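Local structure of sarcosine oxidase (1Y56) at residues B[112-122]-B[131-141]; B[260-268]-B[279-288]. The protein serves as the beta subunit of an L-proline dehydrogenase complex, binding FAD and FMN and probably oxidising L-proline. All blocks are in the same frame, centred on the assembly; numbering follows the deposited sequence.

The two contacts come in series along the chain, 112-122 with 131-141 first and 260-268 with 279-288 later, and both reach one mixed sheet. Contact 1 is the antiparallel pairing of strand 115-117, outermost in this chain, with strand 136-140. Contact 2 sits further across the same sheet, where helix 278-291 packs on strand 261-263. Their centres lie about 23 Å apart and their nearest atoms about 8 Å apart, so they do not touch; strands 87-91, 241-244 and 250-253 come between them in the sheet order. Contact 1 thus forms an outer edge of the sheet in this chain, whereas contact 2 includes I261 of the FMN pocket and borders the chain of hypothetical protein PH1363.

Contact 1. Residues B[112-122]-B[131-141]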
loop_
_atom_site.group_PDB
_atom_site.type_symbol
_atom_site.label_atom_id
_atom_site.label_comp_id
_atom_site.label_asym_id
_atom_site.label_seq_id
_atom_site.Cartn_x
_atom_site.Cartn_y
_atom_site.Cartn_z
ATOM N N VAL B 112 41.041 -31.261 -48.663
ATOM C CA VAL B 112 39.767 -30.581 -48.772
ATOM C C VAL B 112 39.680 -30.032 -50.194
ATOM O O VAL B 112 40.298 -29.005 -50.506
ATOM C CB VAL B 112 39.610 -29.488 -47.698
ATOM C CG1 VAL B 112 38.408 -28.584 -48.000
ATOM C CG2 VAL B 112 39.479 -30.132 -46.320
ATOM N N PRO B 113 38.914 -30.724 -51.064
ATOM C CA PRO B 113 38.928 -30.447 -52.494
ATOM C C PRO B 113 38.069 -29.242 -52.875
ATOM O O PRO B 113 37.094 -29.388 -53.604
ATOM C CB PRO B 113 38.372 -31.741 -53.099
ATOM C CG PRO B 113 37.454 -32.267 -52.078
ATOM C CD PRO B 113 37.959 -31.801 -50.728
ATOM N N THR B 114 38.440 -28.059 -52.393
ATOM C CA THR B 114 37.751 -26.821 -52.757
ATOM C C THR B 114 38.152 -26.389 -54.173
ATOM O O THR B 114 39.306 -26.555 -54.565
ATOM C CB THR B 114 38.075 -25.698 -51.742
ATOM O OG1 THR B 114 37.960 -26.207 -50.406
ATOM C CG2 THR B 114 37.147 -24.504 -51.921
ATOM N N LYS B 115 37.206 -25.846 -54.935
ATOM C CA LYS B 115 37.500 -25.274 -56.252
ATOM C C LYS B 115 37.271 -23.771 -56.245
ATOM O O LYS B 115 36.327 -23.287 -55.617
ATOM C CB LYS B 115 36.604 -25.861 -57.355
ATOM C CG LYS B 115 36.320 -27.353 -57.272
ATOM C CD LYS B 115 35.510 -27.828 -58.463
ATOM C CE LYS B 115 34.062 -27.395 -58.381
ATOM N NZ LYS B 115 33.255 -27.920 -59.510
ATOM N N LEU B 116 38.123 -23.038 -56.957
ATOM C CA LEU B 116 37.799 -21.667 -57.337
ATOM C C LEU B 116 36.827 -21.774 -58.514
ATOM O O LEU B 116 37.092 -22.489 -59.481
ATOM C CB LEU B 116 39.063 -20.928 -57.779
ATOM C CG LEU B 116 39.324 -19.441 -57.508
ATOM C CD1 LEU B 116 39.930 -18.770 -58.749
ATOM C CD2 LEU B 116 38.077 -18.716 -57.068
ATOM N N ILE B 117 35.688 -21.103 -58.446
ATOM C CA ILE B 117 34.746 -21.230 -59.548
ATOM C C ILE B 117 34.271 -19.931 -60.173
ATOM O O ILE B 117 34.527 -18.835 -59.683
ATOM C CB ILE B 117 33.512 -22.098 -59.196
ATOM C CG1 ILE B 117 32.642 -21.409 -58.133
ATOM C CG2 ILE B 117 33.937 -23.548 -58.846
ATOM C CD1 ILE B 117 31.197 -21.854 -58.136
ATOM N N THR B 118 33.545 -20.118 -61.263
ATOM C CA THR B 118 33.005 -19.072 -62.096
ATOM C C THR B 118 31.687 -18.516 -61.566
ATOM O O THR B 118 30.892 -19.252 -60.961
ATOM C CB THR B 118 32.818 -19.629 -63.512
ATOM O OG1 THR B 118 33.715 -18.952 -64.376
ATOM C CG2 THR B 118 31.449 -19.415 -64.027
ATOM N N PRO B 119 31.469 -17.203 -61.770
ATOM C CA PRO B 119 30.208 -16.530 -61.510
ATOM C C PRO B 119 28.984 -17.311 -61.997
ATOM O O PRO B 119 28.092 -17.589 -61.193
ATOM C CB PRO B 119 30.369 -15.215 -62.270
ATOM C CG PRO B 119 31.796 -14.919 -62.109
ATOM C CD PRO B 119 32.490 -16.246 -62.236
ATOM N N GLU B 120 28.939 -17.679 -63.275
ATOM C CA GLU B 120 27.800 -18.463 -63.787
ATOM C C GLU B 120 27.665 -19.825 -63.107
ATOM O O GLU B 120 26.549 -20.288 -62.887
ATOM C CB GLU B 120 27.744 -18.564 -65.330
ATOM C CG GLU B 120 29.053 -18.339 -66.092
ATOM C CD GLU B 120 29.541 -16.878 -66.056
ATOM O OE1 GLU B 120 30.596 -16.596 -65.432
ATOM O OE2 GLU B 120 28.861 -16.012 -66.644
ATOM N N GLU B 121 28.784 -20.441 -62.736
ATOM C CA GLU B 121 28.743 -21.696 -61.977
ATOM C C GLU B 121 28.104 -21.475 -60.607
ATOM O O GLU B 121 27.184 -22.205 -60.213
ATOM C CB GLU B 121 30.142 -22.294 -61.825
ATOM C CG GLU B 121 30.733 -22.789 -63.135
ATOM C CD GLU B 121 32.242 -23.074 -63.081
ATOM O OE1 GLU B 121 32.939 -22.567 -62.163
ATOM O OE2 GLU B 121 32.731 -23.805 -63.985
ATOM N N ALA B 122 28.586 -20.449 -59.900
ATOM C CA ALA B 122 28.015 -20.031 -58.622
ATOM C C ALA B 122 26.522 -19.796 -58.731
ATOM O O ALA B 122 25.798 -20.128 -57.814
ATOM C CB ALA B 122 28.706 -18.786 -58.101
ATOM N N ILE B 131 24.648 -11.903 -59.890
ATOM C CA ILE B 131 25.991 -12.285 -60.294
ATOM C C ILE B 131 26.805 -11.115 -60.834
ATOM O O ILE B 131 27.996 -11.241 -61.082
ATOM C CB ILE B 131 25.953 -13.570 -61.208
ATOM C CG1 ILE B 131 26.887 -14.616 -60.630
ATOM C CG2 ILE B 131 26.202 -13.303 -62.708
ATOM C CD1 ILE B 131 26.633 -14.866 -59.151
ATOM N N SER B 132 26.158 -9.960 -60.927
ATOM C CA SER B 132 26.689 -8.814 -61.661
ATOM C C SER B 132 28.044 -8.295 -61.230
ATOM O O SER B 132 28.772 -7.779 -62.065
ATOM C CB SER B 132 25.672 -7.664 -61.748
ATOM O OG SER B 132 25.113 -7.365 -60.491
ATOM N N GLU B 133 28.401 -8.405 -59.959
ATOM C CA GLU B 133 29.738 -7.934 -59.565
ATOM C C GLU B 133 30.628 -8.984 -58.904
ATOM O O GLU B 133 31.714 -8.666 -58.417
ATOM C CB GLU B 133 29.665 -6.653 -58.736
ATOM C CG GLU B 133 28.721 -6.707 -57.553
ATOM C CD GLU B 133 28.481 -5.332 -56.926
ATOM O OE1 GLU B 133 27.350 -5.109 -56.419
ATOM O OE2 GLU B 133 29.415 -4.479 -56.931
ATOM N N VAL B 134 30.157 -10.231 -58.907
ATOM C CA VAL B 134 30.932 -11.381 -58.448
ATOM C C VAL B 134 31.866 -11.808 -59.568
ATOM O O VAL B 134 31.433 -11.982 -60.700
ATOM C CB VAL B 134 30.019 -12.567 -58.123
ATOM C CG1 VAL B 134 30.807 -13.674 -57.434
ATOM C CG2 VAL B 134 28.835 -12.115 -57.273
ATOM N N ILE B 135 33.146 -11.979 -59.261
ATOM C CA ILE B 135 34.130 -12.284 -60.312
ATOM C C ILE B 135 34.635 -13.734 -60.242
ATOM O O ILE B 135 35.052 -14.316 -61.250
ATOM C CB ILE B 135 35.299 -11.239 -60.364
ATOM C CG1 ILE B 135 36.292 -11.437 -59.210
ATOM C CG2 ILE B 135 34.741 -9.790 -60.442
ATOM C CD1 ILE B 135 37.633 -10.761 -59.451
ATOM N N ALA B 136 34.581 -14.303 -59.047
ATOM C CA ALA B 136 34.776 -15.722 -58.860
ATOM C C ALA B 136 34.088 -16.102 -57.558
ATOM O O ALA B 136 33.547 -15.242 -56.857
ATOM C CB ALA B 136 36.257 -16.059 -58.819
ATOM N N ALA B 137 34.079 -17.390 -57.240
ATOM C CA ALA B 137 33.569 -17.825 -55.951
ATOM C C ALA B 137 34.359 -19.018 -55.510
ATOM O O ALA B 137 34.809 -19.810 -56.337
ATOM C CB ALA B 137 32.096 -18.170 -56.039
ATOM N N SER B 138 34.542 -19.136 -54.205
ATOM C CA SER B 138 35.173 -20.304 -53.638
ATOM C C SER B 138 34.073 -21.297 -53.293
ATOM O O SER B 138 33.128 -20.969 -52.559
ATOM C CB SER B 138 35.957 -19.932 -52.397
ATOM O OG SER B 138 36.667 -21.048 -51.932
ATOM N N TRP B 139 34.196 -22.507 -53.830
ATOM C CA TRP B 139 33.159 -23.516 -53.704
ATOM C C TRP B 139 33.721 -24.828 -53.196
ATOM O O TRP B 139 34.702 -25.319 -53.732
ATOM C CB TRP B 139 32.494 -23.720 -55.067
ATOM C CG TRP B 139 31.602 -24.920 -55.152
ATOM C CD1 TRP B 139 31.810 -26.031 -55.904
ATOM C CD2 TRP B 139 30.362 -25.128 -54.465
ATOM N NE1 TRP B 139 30.781 -26.925 -55.736
ATOM C CE2 TRP B 139 29.877 -26.395 -54.856
ATOM C CE3 TRP B 139 29.614 -24.368 -53.560
ATOM C CZ2 TRP B 139 28.672 -26.925 -54.369
ATOM C CZ3 TRP B 139 28.412 -24.900 -53.073
ATOM C CH2 TRP B 139 27.958 -26.163 -53.480
ATOM N N ASN B 140 33.112 -25.386 -52.160
ATOM C CA ASN B 140 33.392 -26.767 -51.770
ATOM C C ASN B 140 32.091 -27.528 -51.543
ATOM O O ASN B 140 31.289 -27.150 -50.677
ATOM C CB ASN B 140 34.288 -26.852 -50.530
ATOM C CG ASN B 140 34.652 -28.289 -50.164
ATOM O OD1 ASN B 140 35.744 -28.760 -50.454
ATOM N ND2 ASN B 140 33.735 -28.986 -49.533
ATOM N N PRO B 141 31.878 -28.610 -52.310
ATOM C CA PRO B 141 30.599 -29.320 -52.233
ATOM C C PRO B 141 30.440 -30.233 -51.005
ATOM O O PRO B 141 29.339 -30.704 -50.752
ATOM C CB PRO B 141 30.562 -30.126 -53.537
ATOM C CG PRO B 141 32.001 -30.345 -53.897
ATOM C CD PRO B 141 32.808 -29.227 -53.278
HETATM O O HOH W 1 36.286 -17.438 -62.177
#
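Two first torsions set one end of the contact. T114 holds CG2 opposite its backbone N, which brings this methyl beside W139 O and to 3.5 Å from S138 OG. W139 swings its indole away from its own N (chi1 168°), alongside the K115 chain, and K115 CE meets the ring edge at W139 CD1, 3.6 Å off. T114 OG1 and S138 OG hydrogen-bond elsewhere, to Q107 and Q54; a valine in place of T114 would probably leave Q107 without that hydroxyl partner. Strands 115-117 and 136-140 run antiparallel at 148°, with the hydrogen-bonded pairs K115/W139 and I117/A137 flanking the non-hydrogen-bonded pair L116/S138. K115 N reaches W139 O at 2.8 Å, and W139 N returns to K115 O at 2.9 Å. On the face of I117 and W139, I117 CD1 lies 3.8 Å from W139 CB. There too, A122 CB touches A137 CB at 4.0 Å. L116 and S138 lie on the other face, where L116 touches I104 and S138 touches F100 of helix 94-109. Beyond the pairing, P119 CB packs on I131 CG1. Four backbone bonds and apolar contacts thus join the segments, while the hydroxyls on T114 and S138 tie the pair to neighbouring parts of the chain.

Contact 2. Residues B[260-268]-B[279-288]; sequences IIGGIGYEI and EFLREVSYYF
I264 fills the centre of this contact, its atoms CG1, CD1 and CG2 spread over F280, E283 and Y287 of helix 279-288. I264 CG1, placed between the backbone N and the carbonyl carbon (chi1 49°), comes to the edge of the F280 ring, 3.7 Å from F280 CE1. I264 CD1 reaches past it to E283 CB at 3.6 Å, and I264 CG2 approaches the Y287 ring obliquely, 3.8 Å from Y287 CD2. I264 buries more surface against the helix than any other residue of segment 260-268. Next to it G262, lacking a side chain, lets an aromatic ring come right up to the strand: the edge of F288 faces the backbone, with F288 CZ 3.7 Å from G262 C and F288 CE1 near G263 O. A side chain on G262 would point into the F288 ring. V284 CG2 lies over the centre of that ring, on one of its faces.

The Y266 end is looser and partly exposed. Its ring meets F280 CB obliquely, Y266 CD2 being 4.1 Å away, and Y266 OH lies against E279 CB at 3.4 Å. The E283 carboxylate stands nearly perpendicular to that ring, at 85°, with E283 OE1 near Y266 CD1. Here the helix also borders the chain of hypothetical protein PH1363: E279 forms a salt bridge with K189 of that chain, and R492 of that chain packs on E283.

The segments are therefore joined mainly by van der Waals packing, without a hydrogen bond between them, the helix axis crossing strand 261-263 at 109° and 9.6 Å. I261 points away from the helix and touches FMN, so this is a helix laid on one face of a mixed sheet whose other face helps line a flavin pocket, consistent with the non-Rossmann domain of FAD-dependent amine oxidases related to sarcosine oxidase.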
loop_
_atom_site.group_PDB
_atom_site.type_symbol
_atom_site.label_atom_id
_atom_site.label_comp_id
_atom_site.label_asym_id
_atom_site.label_seq_id
_atom_site.Cartn_x
_atom_site.Cartn_y
_atom_site.Cartn_z
ATOM N N ILE B 260 15.543 -19.488 -44.501
ATOM C CA ILE B 260 16.548 -18.436 -44.817
ATOM C C ILE B 260 16.932 -17.679 -43.546
ATOM O O ILE B 260 16.262 -16.735 -43.120
ATOM C CB ILE B 260 16.149 -17.428 -45.932
ATOM C CG1 ILE B 260 15.903 -18.153 -47.244
ATOM C CG2 ILE B 260 17.268 -16.423 -46.143
ATOM C CD1 ILE B 260 15.090 -17.344 -48.209
ATOM N N ILE B 261 18.032 -18.143 -42.972
ATOM C CA ILE B 261 18.561 -17.690 -41.726
ATOM C C ILE B 261 19.892 -17.036 -42.063
ATOM O O ILE B 261 20.487 -17.339 -43.090
ATOM C CB ILE B 261 18.748 -18.905 -40.773
ATOM C CG1 ILE B 261 19.123 -18.450 -39.354
ATOM C CG2 ILE B 261 19.743 -19.934 -41.366
ATOM C CD1 ILE B 261 19.147 -19.571 -38.322
ATOM N N GLY B 262 20.361 -16.131 -41.220
ATOM C CA GLY B 262 21.692 -15.592 -41.417
ATOM C C GLY B 262 22.006 -14.400 -40.553
ATOM O O GLY B 262 21.138 -13.880 -39.855
ATOM N N GLY B 263 23.262 -13.974 -40.609
ATOM C CA GLY B 263 23.720 -12.805 -39.882
ATOM C C GLY B 263 24.748 -12.057 -40.700
ATOM O O GLY B 263 24.863 -12.272 -41.909
ATOM N N ILE B 264 25.472 -11.165 -40.027
ATOM C CA ILE B 264 26.568 -10.391 -40.601
ATOM C C ILE B 264 27.638 -10.206 -39.522
ATOM O O ILE B 264 27.428 -10.580 -38.360
ATOM C CB ILE B 264 26.104 -9.007 -41.123
ATOM C CG1 ILE B 264 25.259 -8.280 -40.076
ATOM C CG2 ILE B 264 25.330 -9.138 -42.421
ATOM C CD1 ILE B 264 25.012 -6.827 -40.389
ATOM N N GLY B 265 28.777 -9.633 -39.907
ATOM C CA GLY B 265 29.880 -9.362 -38.979
ATOM C C GLY B 265 29.546 -8.542 -37.739
ATOM O O GLY B 265 30.084 -8.809 -36.670
ATOM N N TYR B 266 28.649 -7.562 -37.885
ATOM C CA TYR B 266 28.242 -6.620 -36.825
ATOM C C TYR B 266 28.335 -7.126 -35.375
ATOM O O TYR B 266 27.421 -7.758 -34.855
ATOM C CB TYR B 266 26.837 -6.093 -37.138
ATOM C CG TYR B 266 26.377 -4.918 -36.289
ATOM C CD1 TYR B 266 26.803 -3.614 -36.560
ATOM C CD2 TYR B 266 25.495 -5.114 -35.232
ATOM C CE1 TYR B 266 26.372 -2.538 -35.780
ATOM C CE2 TYR B 266 25.062 -4.057 -34.452
ATOM C CZ TYR B 266 25.496 -2.773 -34.725
ATOM O OH TYR B 266 25.035 -1.744 -33.930
ATOM N N GLU B 267 29.459 -6.823 -34.737
ATOM C CA GLU B 267 29.814 -7.363 -33.427
ATOM C C GLU B 267 29.619 -6.278 -32.387
ATOM O O GLU B 267 29.951 -5.126 -32.638
ATOM C CB GLU B 267 31.281 -7.781 -33.466
ATOM C CG GLU B 267 31.829 -8.436 -32.223
ATOM C CD GLU B 267 33.222 -9.046 -32.460
ATOM O OE1 GLU B 267 34.235 -8.304 -32.408
ATOM O OE2 GLU B 267 33.306 -10.277 -32.696
ATOM N N ILE B 268 29.081 -6.625 -31.224
ATOM C CA ILE B 268 28.901 -5.621 -30.164
ATOM C C ILE B 268 29.744 -5.948 -28.915
ATOM O O ILE B 268 29.587 -7.034 -28.337
ATOM C CB ILE B 268 27.399 -5.357 -29.848
ATOM C CG1 ILE B 268 26.761 -4.550 -30.998
ATOM C CG2 ILE B 268 27.237 -4.645 -28.501
ATOM C CD1 ILE B 268 25.299 -4.185 -30.807
ATOM N N GLU B 279 19.877 -1.655 -35.486
ATOM C CA GLU B 279 20.933 -1.222 -36.384
ATOM C C GLU B 279 21.286 -2.497 -37.198
ATOM O O GLU B 279 21.466 -2.439 -38.428
ATOM C CB GLU B 279 22.198 -0.789 -35.607
ATOM C CG GLU B 279 21.891 -0.250 -34.174
ATOM C CD GLU B 279 21.251 1.135 -34.256
ATOM O OE1 GLU B 279 19.994 1.224 -34.315
ATOM O OE2 GLU B 279 22.005 2.153 -34.310
ATOM N N PHE B 280 21.364 -3.631 -36.479
ATOM C CA PHE B 280 21.507 -4.937 -37.110
ATOM C C PHE B 280 20.386 -5.214 -38.089
ATOM O O PHE B 280 20.645 -5.740 -39.166
ATOM C CB PHE B 280 21.571 -6.072 -36.089
ATOM C CG PHE B 280 21.410 -7.430 -36.700
ATOM C CD1 PHE B 280 22.446 -8.005 -37.426
ATOM C CD2 PHE B 280 20.209 -8.123 -36.581
ATOM C CE1 PHE B 280 22.298 -9.258 -38.015
ATOM C CE2 PHE B 280 20.049 -9.377 -37.170
ATOM C CZ PHE B 280 21.099 -9.943 -37.890
ATOM N N LEU B 281 19.151 -4.875 -37.707
ATOM C CA LEU B 281 17.978 -5.083 -38.562
ATOM C C LEU B 281 18.168 -4.388 -39.908
ATOM O O LEU B 281 17.898 -4.957 -40.965
ATOM C CB LEU B 281 16.723 -4.523 -37.892
ATOM C CG LEU B 281 15.347 -5.215 -37.959
ATOM C CD1 LEU B 281 14.255 -4.165 -38.122
ATOM C CD2 LEU B 281 15.233 -6.273 -39.056
ATOM N N ARG B 282 18.656 -3.153 -39.851
ATOM C CA ARG B 282 18.870 -2.348 -41.038
ATOM C C ARG B 282 20.010 -2.875 -41.871
ATOM O O ARG B 282 19.891 -2.995 -43.080
ATOM C CB ARG B 282 19.158 -0.899 -40.647
ATOM C CG ARG B 282 17.978 -0.194 -40.000
ATOM C CD ARG B 282 16.840 0.001 -40.982
ATOM N NE ARG B 282 17.316 0.378 -42.314
ATOM C CZ ARG B 282 17.687 1.604 -42.679
ATOM N NH1 ARG B 282 17.647 2.615 -41.822
ATOM N NH2 ARG B 282 18.102 1.820 -43.918
ATOM N N GLU B 283 21.121 -3.183 -41.215
ATOM C CA GLU B 283 22.320 -3.621 -41.913
ATOM C C GLU B 283 22.141 -4.972 -42.605
ATOM O O GLU B 283 22.437 -5.101 -43.782
ATOM C CB GLU B 283 23.527 -3.608 -40.975
ATOM C CG GLU B 283 24.356 -2.346 -41.039
ATOM C CD GLU B 283 25.576 -2.411 -40.118
ATOM O OE1 GLU B 283 25.425 -2.185 -38.898
ATOM O OE2 GLU B 283 26.699 -2.686 -40.601
ATOM N N VAL B 284 21.630 -5.965 -41.890
ATOM C CA VAL B 284 21.378 -7.271 -42.498
ATOM C C VAL B 284 20.465 -7.157 -43.732
ATOM O O VAL B 284 20.706 -7.808 -44.753
ATOM C CB VAL B 284 20.820 -8.306 -41.491
ATOM C CG1 VAL B 284 19.347 -8.066 -41.200
ATOM C CG2 VAL B 284 21.027 -9.691 -42.024
ATOM N N SER B 285 19.438 -6.319 -43.645
ATOM C CA SER B 285 18.554 -6.109 -44.771
ATOM C C SER B 285 19.298 -5.538 -45.982
ATOM O O SER B 285 19.054 -5.930 -47.118
ATOM C CB SER B 285 17.418 -5.186 -44.363
ATOM O OG SER B 285 16.726 -5.717 -43.244
ATOM N N TYR B 286 20.210 -4.609 -45.733
ATOM C CA TYR B 286 20.967 -3.995 -46.805
ATOM C C TYR B 286 21.890 -5.022 -47.457
ATOM O O TYR B 286 21.927 -5.139 -48.688
ATOM C CB TYR B 286 21.757 -2.784 -46.299
ATOM C CG TYR B 286 22.739 -2.294 -47.318
ATOM C CD1 TYR B 286 24.062 -2.702 -47.267
ATOM C CD2 TYR B 286 22.338 -1.456 -48.372
ATOM C CE1 TYR B 286 24.975 -2.292 -48.220
ATOM C CE2 TYR B 286 23.252 -1.030 -49.333
ATOM C CZ TYR B 286 24.569 -1.461 -49.245
ATOM O OH TYR B 286 25.505 -1.079 -50.169
ATOM N N TYR B 287 22.619 -5.774 -46.635
ATOM C CA TYR B 287 23.609 -6.713 -47.151
ATOM C C TYR B 287 23.004 -7.872 -47.917
ATOM O O TYR B 287 23.452 -8.176 -49.015
ATOM C CB TYR B 287 24.525 -7.204 -46.044
ATOM C CG TYR B 287 25.425 -6.109 -45.563
ATOM C CD1 TYR B 287 26.156 -5.351 -46.471
ATOM C CD2 TYR B 287 25.551 -5.822 -44.211
ATOM C CE1 TYR B 287 26.990 -4.340 -46.054
ATOM C CE2 TYR B 287 26.389 -4.805 -43.769
ATOM C CZ TYR B 287 27.111 -4.070 -44.703
ATOM O OH TYR B 287 27.954 -3.056 -44.306
ATOM N N PHE B 288 21.981 -8.501 -47.336
ATOM C CA PHE B 288 21.327 -9.666 -47.916
ATOM C C PHE B 288 20.768 -9.340 -49.289
ATOM O O PHE B 288 20.957 -10.107 -50.238
ATOM C CB PHE B 288 20.208 -10.148 -46.995
ATOM C CG PHE B 288 20.664 -11.055 -45.885
ATOM C CD1 PHE B 288 21.989 -11.095 -45.482
ATOM C CD2 PHE B 288 19.747 -11.865 -45.223
ATOM C CE1 PHE B 288 22.401 -11.949 -44.442
ATOM C CE2 PHE B 288 20.150 -12.706 -44.174
ATOM C CZ PHE B 288 21.481 -12.746 -43.787
#